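Local coordinates for glycoside hydrolase family protein (Novosphingobium sp. PP1Y, PDB 6Q2F), which probably hydrolyses terminal alpha-L-rhamnose from rhamnose-containing glycosides, as an alpha-L-rhamnosidase, at residues G816-G821 / R861-Q866; D733-Y738 / K790-G795; S1061-D1066 / A1082-Q1087; S1046-L1051 / R1076-K1081. All blocks are in the same frame, centred on the assembly; numbering follows the deposited sequence.

Interaction 1 (G816-G821 / R861-Q866)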
loop_
_atom_site.group_PDB
_atom_site.type_symbol
_atom_site.label_atom_id
_atom_site.label_comp_id
_atom_site.label_asym_id
_atom_site.label_seq_id
_atom_site.Cartn_x
_atom_site.Cartn_y
_atom_site.Cartn_z
ATOM N N GLY A 816 -12.899 -5.127 32.255
ATOM C CA GLY A 816 -13.423 -3.770 32.368
ATOM C C GLY A 816 -13.622 -3.009 31.065
ATOM O O GLY A 816 -14.082 -1.865 31.087
ATOM N N ALA A 817 -13.286 -3.613 29.925
ATOM C CA ALA A 817 -13.327 -2.899 28.657
ATOM C C ALA A 817 -14.709 -2.970 28.014
ATOM O O ALA A 817 -15.527 -3.840 28.315
ATOM C CB ALA A 817 -12.284 -3.451 27.683
ATOM N N THR A 818 -14.938 -2.054 27.085
ATOM C CA THR A 818 -16.161 -1.996 26.297
ATOM C C THR A 818 -15.897 -2.489 24.882
ATOM O O THR A 818 -14.895 -2.111 24.262
ATOM C CB THR A 818 -16.706 -0.564 26.261
ATOM O OG1 THR A 818 -16.821 -0.077 27.603
ATOM C CG2 THR A 818 -18.061 -0.510 25.574
ATOM N N VAL A 819 -16.796 -3.330 24.379
ATOM C CA VAL A 819 -16.764 -3.805 23.001
ATOM C C VAL A 819 -18.060 -3.384 22.331
ATOM O O VAL A 819 -19.146 -3.566 22.892
ATOM C CB VAL A 819 -16.595 -5.335 22.903
ATOM C CG1 VAL A 819 -16.936 -5.823 21.493
ATOM C CG2 VAL A 819 -15.205 -5.738 23.280
ATOM N N VAL A 820 -17.940 -2.795 21.144
ATOM C CA VAL A 820 -19.081 -2.435 20.313
ATOM C C VAL A 820 -19.073 -3.354 19.104
ATOM O O VAL A 820 -18.119 -3.338 18.311
ATOM C CB VAL A 820 -19.019 -0.966 19.879
ATOM C CG1 VAL A 820 -20.220 -0.618 18.985
ATOM C CG2 VAL A 820 -18.933 -0.080 21.100
ATOM N N GLY A 821 -20.127 -4.136 18.953
ATOM C CA GLY A 821 -20.231 -5.018 17.812
ATOM C C GLY A 821 -21.224 -6.121 18.067
ATOM O O GLY A 821 -21.615 -6.402 19.199
ATOM N N ARG A 861 -18.399 -4.097 29.314
ATOM C CA ARG A 861 -19.654 -3.807 28.637
ATOM C C ARG A 861 -19.556 -4.182 27.169
ATOM O O ARG A 861 -18.540 -3.932 26.526
ATOM C CB ARG A 861 -19.999 -2.325 28.806
ATOM C CG ARG A 861 -21.254 -1.864 28.110
ATOM C CD ARG A 861 -21.445 -0.385 28.377
ATOM N NE ARG A 861 -22.748 0.101 27.941
ATOM C CZ ARG A 861 -23.113 1.376 28.008
ATOM N NH1 ARG A 861 -22.266 2.274 28.493
ATOM N NH2 ARG A 861 -24.310 1.750 27.579
ATOM N N VAL A 862 -20.618 -4.775 26.646
ATOM C CA VAL A 862 -20.711 -5.174 25.248
ATOM C C VAL A 862 -21.973 -4.540 24.689
ATOM O O VAL A 862 -23.084 -4.869 25.126
ATOM C CB VAL A 862 -20.755 -6.700 25.074
ATOM C CG1 VAL A 862 -20.975 -7.063 23.597
ATOM C CG2 VAL A 862 -19.488 -7.345 25.614
ATOM N N ILE A 863 -21.807 -3.641 23.724
ATOM C CA ILE A 863 -22.917 -2.976 23.050
ATOM C C ILE A 863 -23.082 -3.636 21.681
ATOM O O ILE A 863 -22.225 -3.492 20.803
ATOM C CB ILE A 863 -22.674 -1.468 22.930
ATOM C CG1 ILE A 863 -22.375 -0.884 24.310
ATOM C CG2 ILE A 863 -23.871 -0.781 22.301
ATOM C CD1 ILE A 863 -22.108 0.618 24.296
ATOM N N ALA A 864 -24.181 -4.367 21.495
ATOM C CA ALA A 864 -24.405 -5.165 20.290
ATOM C C ALA A 864 -24.948 -4.265 19.183
ATOM O O ALA A 864 -26.107 -4.327 18.779
ATOM C CB ALA A 864 -25.340 -6.335 20.588
ATOM N N SER A 865 -24.056 -3.424 18.688
ATOM C CA SER A 865 -24.394 -2.408 17.710
ATOM C C SER A 865 -23.297 -2.354 16.662
ATOM O O SER A 865 -22.159 -2.770 16.904
ATOM C CB SER A 865 -24.567 -1.036 18.384
ATOM O OG SER A 865 -24.777 -0.010 17.450
ATOM N N GLN A 866 -23.663 -1.855 15.482
ATOM C CA GLN A 866 -22.713 -1.520 14.428
ATOM C C GLN A 866 -22.784 -0.024 14.115
ATOM O O GLN A 866 -22.468 0.413 13.007
ATOM C CB GLN A 866 -22.965 -2.362 13.177
ATOM C CG GLN A 866 -23.002 -3.898 13.421
ATOM C CD GLN A 866 -21.639 -4.506 13.811
ATOM O OE1 GLN A 866 -21.575 -5.603 14.378
ATOM N NE2 GLN A 866 -20.556 -3.801 13.503
#
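Strands 818-820 and 860-863 run as parallel neighbours in a mixed sheet that carries helices on both faces. Four backbone hydrogen bonds lace them together: Arg861 N gives to Ala817 O, Val819 uses its N on Arg861 O and its O on Ile863 N, and Gly821 N closes the ladder on Ile863 O at 2.9 Å. The donors to Arg861 O and Val819 O lie nearly along the C=O axis, whereas Arg861 N stands above the carbonyl plane of Ala817.

Arg861 is the side chain to follow. Its CB lies alongside Thr818, 4.1 Å from OG1 and 4.2 Å from CG2 of that residue. CG is anti to the backbone N (chi1 178°), and the chain stays extended to NE, so it leaves Thr818 behind. The guanidinium then passes Ile863 of its own strand, whose CD1 sits 3.7 Å above the guanidinium plane, toward the rim. At the tip, NE pairs with Asp854 and NH1 bonds to Ala874 O.

Val819 and Val862 share the opposite face and pack on helix 803-814. Past the ladder, an inverse gamma turn centred on Ala864 redirects the chain, and Ser865 O ends up 3.6 Å from Val820 CG1.

Interaction 2 (D733-Y738 / K790-G795)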
loop_
_atom_site.group_PDB
_atom_site.type_symbol
_atom_site.label_atom_id
_atom_site.label_comp_id
_atom_site.label_asym_id
_atom_site.label_seq_id
_atom_site.Cartn_x
_atom_site.Cartn_y
_atom_site.Cartn_z
ATOM N N ASP A 733 -9.939 7.150 19.876
ATOM C CA ASP A 733 -10.852 6.584 20.856
ATOM C C ASP A 733 -11.315 5.185 20.504
ATOM O O ASP A 733 -11.720 4.448 21.407
ATOM C CB ASP A 733 -12.080 7.489 21.029
ATOM C CG ASP A 733 -11.728 8.825 21.651
ATOM O OD1 ASP A 733 -10.925 8.852 22.601
ATOM O OD2 ASP A 733 -12.236 9.848 21.180
ATOM N N VAL A 734 -11.259 4.798 19.229
ATOM C CA VAL A 734 -11.814 3.531 18.767
ATOM C C VAL A 734 -10.672 2.661 18.261
ATOM O O VAL A 734 -9.837 3.117 17.472
ATOM C CB VAL A 734 -12.886 3.746 17.680
ATOM C CG1 VAL A 734 -13.367 2.411 17.134
ATOM C CG2 VAL A 734 -14.070 4.552 18.241
ATOM N N ALA A 735 -10.606 1.424 18.754
ATOM C CA ALA A 735 -9.735 0.411 18.170
ATOM C C ALA A 735 -10.614 -0.431 17.256
ATOM O O ALA A 735 -11.475 -1.177 17.728
ATOM C CB ALA A 735 -9.068 -0.446 19.249
ATOM N N TYR A 736 -10.418 -0.297 15.950
ATOM C CA TYR A 736 -11.291 -0.954 14.982
ATOM C C TYR A 736 -10.686 -2.314 14.657
ATOM O O TYR A 736 -9.731 -2.413 13.877
ATOM C CB TYR A 736 -11.438 -0.081 13.743
ATOM C CG TYR A 736 -12.420 -0.572 12.705
ATOM C CD1 TYR A 736 -12.217 -1.780 12.040
ATOM C CD2 TYR A 736 -13.523 0.200 12.340
ATOM C CE1 TYR A 736 -13.108 -2.234 11.073
ATOM C CE2 TYR A 736 -14.419 -0.247 11.370
ATOM C CZ TYR A 736 -14.206 -1.467 10.737
ATOM O OH TYR A 736 -15.081 -1.931 9.785
ATOM N N PHE A 737 -11.248 -3.369 15.233
ATOM C CA PHE A 737 -10.797 -4.725 14.950
ATOM C C PHE A 737 -11.446 -5.184 13.659
ATOM O O PHE A 737 -12.680 -5.234 13.568
ATOM C CB PHE A 737 -11.154 -5.668 16.094
ATOM C CG PHE A 737 -10.688 -7.092 15.887
ATOM C CD1 PHE A 737 -9.345 -7.414 15.933
ATOM C CD2 PHE A 737 -11.606 -8.112 15.695
ATOM C CE1 PHE A 737 -8.926 -8.717 15.772
ATOM C CE2 PHE A 737 -11.196 -9.415 15.531
ATOM C CZ PHE A 737 -9.849 -9.721 15.561
ATOM N N TYR A 738 -10.623 -5.538 12.670
ATOM C CA TYR A 738 -11.109 -5.833 11.331
ATOM C C TYR A 738 -11.099 -7.317 11.009
ATOM O O TYR A 738 -11.309 -7.696 9.853
ATOM C CB TYR A 738 -10.304 -5.059 10.280
ATOM C CG TYR A 738 -8.806 -5.318 10.267
ATOM C CD1 TYR A 738 -7.952 -4.598 11.093
ATOM C CD2 TYR A 738 -8.246 -6.243 9.393
ATOM C CE1 TYR A 738 -6.591 -4.797 11.058
ATOM C CE2 TYR A 738 -6.879 -6.459 9.358
ATOM C CZ TYR A 738 -6.052 -5.734 10.187
ATOM O OH TYR A 738 -4.690 -5.926 10.160
ATOM N N LYS A 790 -11.296 3.956 24.174
ATOM C CA LYS A 790 -12.532 3.771 24.922
ATOM C C LYS A 790 -13.204 2.448 24.599
ATOM O O LYS A 790 -13.937 1.919 25.441
ATOM C CB LYS A 790 -13.524 4.906 24.632
ATOM C CG LYS A 790 -12.939 6.292 24.735
ATOM C CD LYS A 790 -12.379 6.580 26.108
ATOM C CE LYS A 790 -13.418 6.444 27.205
ATOM N NZ LYS A 790 -12.811 6.815 28.523
ATOM N N THR A 791 -12.986 1.901 23.406
ATOM C CA THR A 791 -13.719 0.708 23.009
ATOM C C THR A 791 -13.019 0.016 21.850
ATOM O O THR A 791 -12.234 0.624 21.113
ATOM C CB THR A 791 -15.154 1.045 22.604
ATOM O OG1 THR A 791 -15.867 -0.167 22.354
ATOM C CG2 THR A 791 -15.139 1.864 21.326
ATOM N N ILE A 792 -13.314 -1.270 21.711
ATOM C CA ILE A 792 -13.000 -2.053 20.528
ATOM C C ILE A 792 -14.261 -2.092 19.691
ATOM O O ILE A 792 -15.354 -2.308 20.222
ATOM C CB ILE A 792 -12.555 -3.484 20.897
ATOM C CG1 ILE A 792 -11.158 -3.477 21.514
ATOM C CG2 ILE A 792 -12.598 -4.395 19.673
ATOM C CD1 ILE A 792 -10.768 -4.800 22.169
ATOM N N TYR A 793 -14.122 -1.888 18.394
ATOM C CA TYR A 793 -15.237 -2.031 17.470
ATOM C C TYR A 793 -15.029 -3.283 16.626
ATOM O O TYR A 793 -13.939 -3.496 16.097
ATOM C CB TYR A 793 -15.360 -0.795 16.582
ATOM C CG TYR A 793 -16.481 -0.912 15.600
ATOM C CD1 TYR A 793 -17.787 -0.641 15.982
ATOM C CD2 TYR A 793 -16.240 -1.291 14.281
ATOM C CE1 TYR A 793 -18.836 -0.751 15.082
ATOM C CE2 TYR A 793 -17.283 -1.404 13.374
ATOM C CZ TYR A 793 -18.580 -1.143 13.781
ATOM O OH TYR A 793 -19.627 -1.264 12.894
ATOM N N LEU A 794 -16.070 -4.110 16.506
ATOM C CA LEU A 794 -15.963 -5.341 15.718
ATOM C C LEU A 794 -16.404 -5.027 14.299
ATOM O O LEU A 794 -17.598 -4.952 14.014
ATOM C CB LEU A 794 -16.791 -6.468 16.325
ATOM C CG LEU A 794 -16.422 -6.813 17.766
ATOM C CD1 LEU A 794 -17.259 -7.970 18.226
ATOM C CD2 LEU A 794 -14.938 -7.143 17.891
ATOM N N GLY A 795 -15.435 -4.846 13.407
ATOM C CA GLY A 795 -15.737 -4.539 12.022
ATOM C C GLY A 795 -15.059 -5.510 11.080
ATOM O O GLY A 795 -14.712 -6.626 11.486
#
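Asp733 starts the contact through its carbonyl: Lys790 N bonds to Asp733 O on a lone pair at 2.8 Å, and Thr791 N adds a weak bond to the same oxygen. The two side chains run alongside each other, but their charges part company, Asp733 pairing with Arg922 and Lys790 with Asp780 and Glu779. Val734 lays CG1 against Tyr793 CB (3.8 Å), on the side covered by helix 868-874. Ala735 then bonds both ways, its N to Thr791 O in an almost straight bond (177°) and its O to Tyr793 N.

Strand 734-737 is an inner strand of the sheet, parallel to 788-794 on one edge and to 762-765 on the other.

Tyr736, CG anti to the backbone N, lies beside Tyr793, whose CD2 comes over one face of the Tyr736 ring, 3.6 Å from CE2. The ring planes meet obliquely at 46°. Tyr736 OH also passes 3.5 Å from Gly795 CA, where a CB would run into the Tyr736 ring. Phe737 bonds through N to Tyr793 O and through O to Gly795 N (2.8 Å). Its CB meets Ile792 CG2 on the opposite face from the tyrosines, and its ring crosses Leu794 obliquely, CD2 to CD2 at 4.1 Å.

Interaction 3 (S1061-D1066 / A1082-Q1087)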
loop_
_atom_site.group_PDB
_atom_site.type_symbol
_atom_site.label_atom_id
_atom_site.label_comp_id
_atom_site.label_asym_id
_atom_site.label_seq_id
_atom_site.Cartn_x
_atom_site.Cartn_y
_atom_site.Cartn_z
ATOM N N SER A 1061 10.794 39.850 -2.358
ATOM C CA SER A 1061 11.749 40.663 -1.622
ATOM C C SER A 1061 11.290 42.115 -1.641
ATOM O O SER A 1061 11.016 42.670 -2.711
ATOM C CB SER A 1061 13.158 40.543 -2.217
ATOM O OG SER A 1061 13.652 39.222 -2.029
ATOM N N VAL A 1062 11.207 42.722 -0.461
ATOM C CA VAL A 1062 10.807 44.116 -0.300
ATOM C C VAL A 1062 11.996 44.865 0.289
ATOM O O VAL A 1062 12.477 44.511 1.371
ATOM C CB VAL A 1062 9.562 44.243 0.588
ATOM C CG1 VAL A 1062 9.234 45.718 0.863
ATOM C CG2 VAL A 1062 8.386 43.535 -0.063
ATOM N N ASN A 1063 12.471 45.884 -0.418
ATOM C CA ASN A 1063 13.717 46.575 -0.071
ATOM C C ASN A 1063 14.827 45.570 0.231
ATOM O O ASN A 1063 15.503 45.649 1.260
ATOM C CB ASN A 1063 13.522 47.527 1.108
ATOM C CG ASN A 1063 12.368 48.476 0.908
ATOM O OD1 ASN A 1063 12.288 49.164 -0.112
ATOM N ND2 ASN A 1063 11.438 48.495 1.871
ATOM N N GLY A 1064 14.980 44.592 -0.662
ATOM C CA GLY A 1064 16.011 43.582 -0.528
ATOM C C GLY A 1064 15.762 42.525 0.528
ATOM O O GLY A 1064 16.590 41.622 0.680
ATOM N N VAL A 1065 14.664 42.608 1.271
ATOM C CA VAL A 1065 14.380 41.682 2.356
ATOM C C VAL A 1065 13.411 40.625 1.853
ATOM O O VAL A 1065 12.326 40.950 1.355
ATOM C CB VAL A 1065 13.800 42.405 3.584
ATOM C CG1 VAL A 1065 13.470 41.396 4.658
ATOM C CG2 VAL A 1065 14.789 43.426 4.117
ATOM N N ASP A 1066 13.789 39.361 2.017
ATOM C CA ASP A 1066 12.932 38.235 1.664
ATOM C C ASP A 1066 11.786 38.144 2.656
ATOM O O ASP A 1066 11.998 37.813 3.829
ATOM C CB ASP A 1066 13.749 36.950 1.670
ATOM C CG ASP A 1066 12.919 35.715 1.352
ATOM O OD1 ASP A 1066 11.750 35.845 0.960
ATOM O OD2 ASP A 1066 13.458 34.603 1.466
ATOM N N ALA A 1082 8.855 44.809 6.484
ATOM C CA ALA A 1082 9.924 45.071 5.539
ATOM C C ALA A 1082 9.785 46.403 4.810
ATOM O O ALA A 1082 10.759 46.853 4.203
ATOM C CB ALA A 1082 10.003 43.939 4.516
ATOM N N VAL A 1083 8.609 47.036 4.837
ATOM C CA VAL A 1083 8.424 48.277 4.083
ATOM C C VAL A 1083 9.005 49.456 4.855
ATOM O O VAL A 1083 9.221 49.411 6.073
ATOM C CB VAL A 1083 6.943 48.541 3.742
ATOM C CG1 VAL A 1083 6.383 47.485 2.811
ATOM C CG2 VAL A 1083 6.111 48.655 5.027
ATOM N N ARG A 1084 9.218 50.541 4.128
ATOM C CA ARG A 1084 9.674 51.800 4.685
ATOM C C ARG A 1084 8.739 52.901 4.211
ATOM O O ARG A 1084 8.030 52.752 3.210
ATOM C CB ARG A 1084 11.105 52.111 4.241
ATOM C CG ARG A 1084 11.198 52.281 2.763
ATOM C CD ARG A 1084 12.633 52.152 2.235
ATOM N NE ARG A 1084 13.570 52.947 3.019
ATOM C CZ ARG A 1084 14.839 53.164 2.685
ATOM N NH1 ARG A 1084 15.342 52.654 1.567
ATOM N NH2 ARG A 1084 15.609 53.892 3.475
ATOM N N LYS A 1085 8.799 54.029 4.882
ATOM C CA LYS A 1085 8.022 55.175 4.505
ATOM C C LYS A 1085 8.506 55.681 3.149
ATOM O O LYS A 1085 9.660 55.843 2.943
ATOM C CB LYS A 1085 8.259 56.243 5.551
ATOM C CG LYS A 1085 7.048 57.055 5.898
ATOM C CD LYS A 1085 6.031 56.234 6.637
ATOM C CE LYS A 1085 4.813 57.066 6.923
ATOM N NZ LYS A 1085 5.164 58.298 7.662
ATOM N N GLY A 1086 7.615 55.945 2.231
ATOM C CA GLY A 1086 8.015 56.440 0.923
ATOM C C GLY A 1086 8.193 55.358 -0.123
ATOM O O GLY A 1086 7.428 54.392 -0.164
ATOM N N GLN A 1087 9.199 55.503 -0.981
ATOM C CA GLN A 1087 9.401 54.550 -2.057
ATOM C C GLN A 1087 10.045 53.271 -1.540
ATOM O O GLN A 1087 10.994 53.311 -0.749
ATOM C CB GLN A 1087 10.269 55.157 -3.156
ATOM C CG GLN A 1087 9.975 54.608 -4.557
ATOM C CD GLN A 1087 8.760 55.271 -5.201
ATOM O OE1 GLN A 1087 7.833 55.699 -4.520
ATOM N NE2 GLN A 1087 8.784 55.380 -6.525
#
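The Asn1063 amide makes the one hydrogen bond between these two segments. Ala1082 O lies almost in its plane, only 9° out, and takes that bond from ND2 at 2.9 Å; seen from the acceptor, the donor sits in the carbonyl plane on a lone pair. Arg1084 lays its CD over one face of the amide, 3.8 Å from Asn1063 OD1. Its chain crosses obliquely, and its guanidinium plane is turned 77° from the amide. The amide has further partners on strand 1086-1095: ND2 also bonds to Asn1088 OD1, and OD1 accepts from Thr1089 N. Several bonds therefore fix the flip of this amide.

Asn1063 occupies the tip of a beta hairpin, strands 1057-1062 and 1065-1070 being joined by a type I' turn from Val1062 to Val1065. Asn1063 and Gly1064 take the two central positions, both with positive phi, a pairing well known for this turn. The hairpin belongs to the galactose-binding-like domain. An alanine in place of Asn1063 would remove the amide, and would probably loosen the hold on Ala1082 and strand 1086-1095 while making the left-handed turn backbone less comfortable.

The rest of the contact is apolar. Ala1082 CB sits 4.0 Å from Val1062 CB and 4.2 Å from Val1065 CB, touching both flanks of the turn. Val1062 CG1, anti to the backbone N (chi1 174°), reaches Val1083 CG1 at 3.9 Å, the two side chains lying side by side; Val1062 also packs on Phe1035 and Leu1090.

Interaction 4 (S1046-L1051 / R1076-K1081)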
loop_
_atom_site.group_PDB
_atom_site.type_symbol
_atom_site.label_atom_id
_atom_site.label_comp_id
_atom_site.label_asym_id
_atom_site.label_seq_id
_atom_site.Cartn_x
_atom_site.Cartn_y
_atom_site.Cartn_z
ATOM N N SER A 1046 -0.935 45.561 10.253
ATOM C CA SER A 1046 -0.126 44.826 9.295
ATOM C C SER A 1046 -0.470 45.254 7.875
ATOM O O SER A 1046 -1.545 45.793 7.602
ATOM C CB SER A 1046 -0.319 43.313 9.457
ATOM O OG SER A 1046 -1.684 42.967 9.321
ATOM N N LEU A 1047 0.477 45.008 6.975
ATOM C CA LEU A 1047 0.333 45.321 5.559
ATOM C C LEU A 1047 0.615 44.041 4.793
ATOM O O LEU A 1047 1.707 43.476 4.917
ATOM C CB LEU A 1047 1.298 46.434 5.130
ATOM C CG LEU A 1047 1.327 46.868 3.659
ATOM C CD1 LEU A 1047 -0.042 47.370 3.230
ATOM C CD2 LEU A 1047 2.370 47.964 3.434
ATOM N N TRP A 1048 -0.362 43.578 4.021
ATOM C CA TRP A 1048 -0.224 42.357 3.240
ATOM C C TRP A 1048 -0.067 42.696 1.767
ATOM O O TRP A 1048 -0.671 43.655 1.264
ATOM C CB TRP A 1048 -1.425 41.433 3.436
ATOM C CG TRP A 1048 -1.561 40.942 4.854
ATOM C CD1 TRP A 1048 -2.177 41.592 5.890
ATOM C CD2 TRP A 1048 -1.057 39.710 5.395
ATOM N NE1 TRP A 1048 -2.091 40.837 7.035
ATOM C CE2 TRP A 1048 -1.410 39.679 6.760
ATOM C CE3 TRP A 1048 -0.345 38.633 4.858
ATOM C CZ2 TRP A 1048 -1.073 38.612 7.599
ATOM C CZ3 TRP A 1048 -0.011 37.559 5.698
ATOM C CH2 TRP A 1048 -0.376 37.565 7.052
ATOM N N LEU A 1049 0.779 41.925 1.093
ATOM C CA LEU A 1049 0.914 41.954 -0.355
ATOM C C LEU A 1049 0.168 40.749 -0.914
ATOM O O LEU A 1049 0.546 39.602 -0.645
ATOM C CB LEU A 1049 2.382 41.908 -0.770
ATOM C CG LEU A 1049 2.664 41.940 -2.272
ATOM C CD1 LEU A 1049 2.457 43.345 -2.805
ATOM C CD2 LEU A 1049 4.082 41.486 -2.552
ATOM N N ASP A 1050 -0.894 41.000 -1.671
ATOM C CA ASP A 1050 -1.645 39.926 -2.303
ATOM C C ASP A 1050 -1.291 39.909 -3.781
ATOM O O ASP A 1050 -1.464 40.915 -4.468
ATOM C CB ASP A 1050 -3.150 40.110 -2.112
ATOM C CG ASP A 1050 -3.926 38.875 -2.492
ATOM O OD1 ASP A 1050 -3.838 38.463 -3.668
ATOM O OD2 ASP A 1050 -4.605 38.300 -1.620
ATOM N N LEU A 1051 -0.794 38.772 -4.262
ATOM C CA LEU A 1051 -0.299 38.668 -5.631
ATOM C C LEU A 1051 -1.366 38.275 -6.641
ATOM O O LEU A 1051 -1.076 38.255 -7.840
ATOM C CB LEU A 1051 0.832 37.646 -5.722
ATOM C CG LEU A 1051 2.072 37.913 -4.885
ATOM C CD1 LEU A 1051 3.076 36.818 -5.159
ATOM C CD2 LEU A 1051 2.659 39.279 -5.218
ATOM N N ARG A 1076 -0.455 35.425 -0.674
ATOM C CA ARG A 1076 -0.467 36.632 0.131
ATOM C C ARG A 1076 0.661 36.553 1.142
ATOM O O ARG A 1076 0.854 35.512 1.768
ATOM C CB ARG A 1076 -1.841 36.790 0.800
ATOM C CG ARG A 1076 -1.917 37.743 1.953
ATOM C CD ARG A 1076 -3.279 37.601 2.619
ATOM N NE ARG A 1076 -4.344 38.041 1.725
ATOM C CZ ARG A 1076 -5.280 38.929 2.051
ATOM N NH1 ARG A 1076 -5.313 39.467 3.271
ATOM N NH2 ARG A 1076 -6.202 39.263 1.160
ATOM N N LEU A 1077 1.403 37.643 1.297
ATOM C CA LEU A 1077 2.523 37.692 2.223
ATOM C C LEU A 1077 2.448 38.953 3.075
ATOM O O LEU A 1077 2.033 40.015 2.605
ATOM C CB LEU A 1077 3.861 37.669 1.474
ATOM C CG LEU A 1077 4.141 36.396 0.682
ATOM C CD1 LEU A 1077 5.436 36.528 -0.060
ATOM C CD2 LEU A 1077 4.201 35.210 1.650
ATOM N N ASP A 1078 2.900 38.827 4.319
ATOM C CA ASP A 1078 2.923 39.929 5.274
ATOM C C ASP A 1078 4.194 40.744 5.068
ATOM O O ASP A 1078 5.290 40.283 5.386
ATOM C CB ASP A 1078 2.845 39.378 6.696
ATOM C CG ASP A 1078 2.722 40.480 7.753
ATOM O OD1 ASP A 1078 3.142 41.629 7.491
ATOM O OD2 ASP A 1078 2.208 40.180 8.848
ATOM N N ILE A 1079 4.063 41.965 4.559
ATOM C CA ILE A 1079 5.224 42.806 4.294
ATOM C C ILE A 1079 5.351 43.966 5.273
ATOM O O ILE A 1079 6.325 44.727 5.186
ATOM C CB ILE A 1079 5.222 43.321 2.840
ATOM C CG1 ILE A 1079 4.070 44.294 2.600
ATOM C CG2 ILE A 1079 5.105 42.151 1.887
ATOM C CD1 ILE A 1079 4.220 45.062 1.271
ATOM N N GLY A 1080 4.434 44.088 6.236
ATOM C CA GLY A 1080 4.418 45.247 7.121
ATOM C C GLY A 1080 5.753 45.577 7.770
ATOM O O GLY A 1080 6.047 46.747 8.023
ATOM N N LYS A 1081 6.582 44.565 8.033
ATOM C CA LYS A 1081 7.860 44.757 8.709
ATOM C C LYS A 1081 8.980 45.141 7.763
ATOM O O LYS A 1081 9.966 45.747 8.199
ATOM C CB LYS A 1081 8.258 43.475 9.464
ATOM C CG LYS A 1081 7.421 43.257 10.736
ATOM C CD LYS A 1081 7.734 41.924 11.408
ATOM C CE LYS A 1081 6.849 41.708 12.635
ATOM N NZ LYS A 1081 7.182 40.444 13.355
#
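Trp1048 has CG anti to its carbonyl carbon (chi1 -64°), which lays the indole across the neighbouring strand; Arg1076 leaves its backbone with CG anti to N and bends at chi3 (-66°), turning its guanidinium back toward Asp1050. Asp1078 CB sits over one face of the indole, 3.7 Å from the centroid of the six-membered ring, a CH-pi contact. Arg1076 CG meets Trp1048 CE3 at 3.4 Å, so the tryptophan is wedged against two residues of segment 1076-1081. Asp1050 OD2 takes both NE (3.4 Å) and NH2 (3.3 Å) of Arg1076 at the guanidinium edge, a salt bridge of two weak bonds with the planes at 88°; Asp1050 OD1 accepts from Gly1052 N. An alanine in place of Trp1048 would remove the indole and would probably leave Asp1078 CB and the Arg1076 methylenes less covered.

The backbones form an antiparallel ladder: Leu1049 and Leu1077 are the hydrogen-bonded pair, N to O both ways, and Ile1079 N adds a bond to Leu1047 O. Gly1080 N then bonds to Asp1078 OD1 (3.0 Å) in an Asx turn that leads the chain out of the strand.

In this galactose-binding-like domain, strand 1076-1078 is an outermost strand of a four-stranded antiparallel sheet, and strand 1047-1055 lies between it and 1131-1140. The face bearing Leu1049 and Leu1077 packs on Val1060 of strand 1057-1062, in the second sheet, where Ile1079 also meets Val1062.

How the interactions relate
Interactions 1 and 2 are buried and belong to the parallel part of one mixed sheet: strand 818-820 of interaction 1 neighbours strand 788-794 of interaction 2, with Val820 N bonded to Ile792 O and Gln866 NE2 to Tyr793 OH. Interactions 3 and 4 lie in the galactose-binding-like domain, their centres about 47 to 63 Å from those of the first pair. Interaction 4 is a partly buried antiparallel edge pair, interaction 3 a surface contact at a hairpin tip; their segments alternate along the chain, and Val1062 touches Ile1079 while Val1083 touches Leu1047. Backbone ladders hold interactions 1, 2 and 4, whereas a single side-chain amide bond crosses interaction 3.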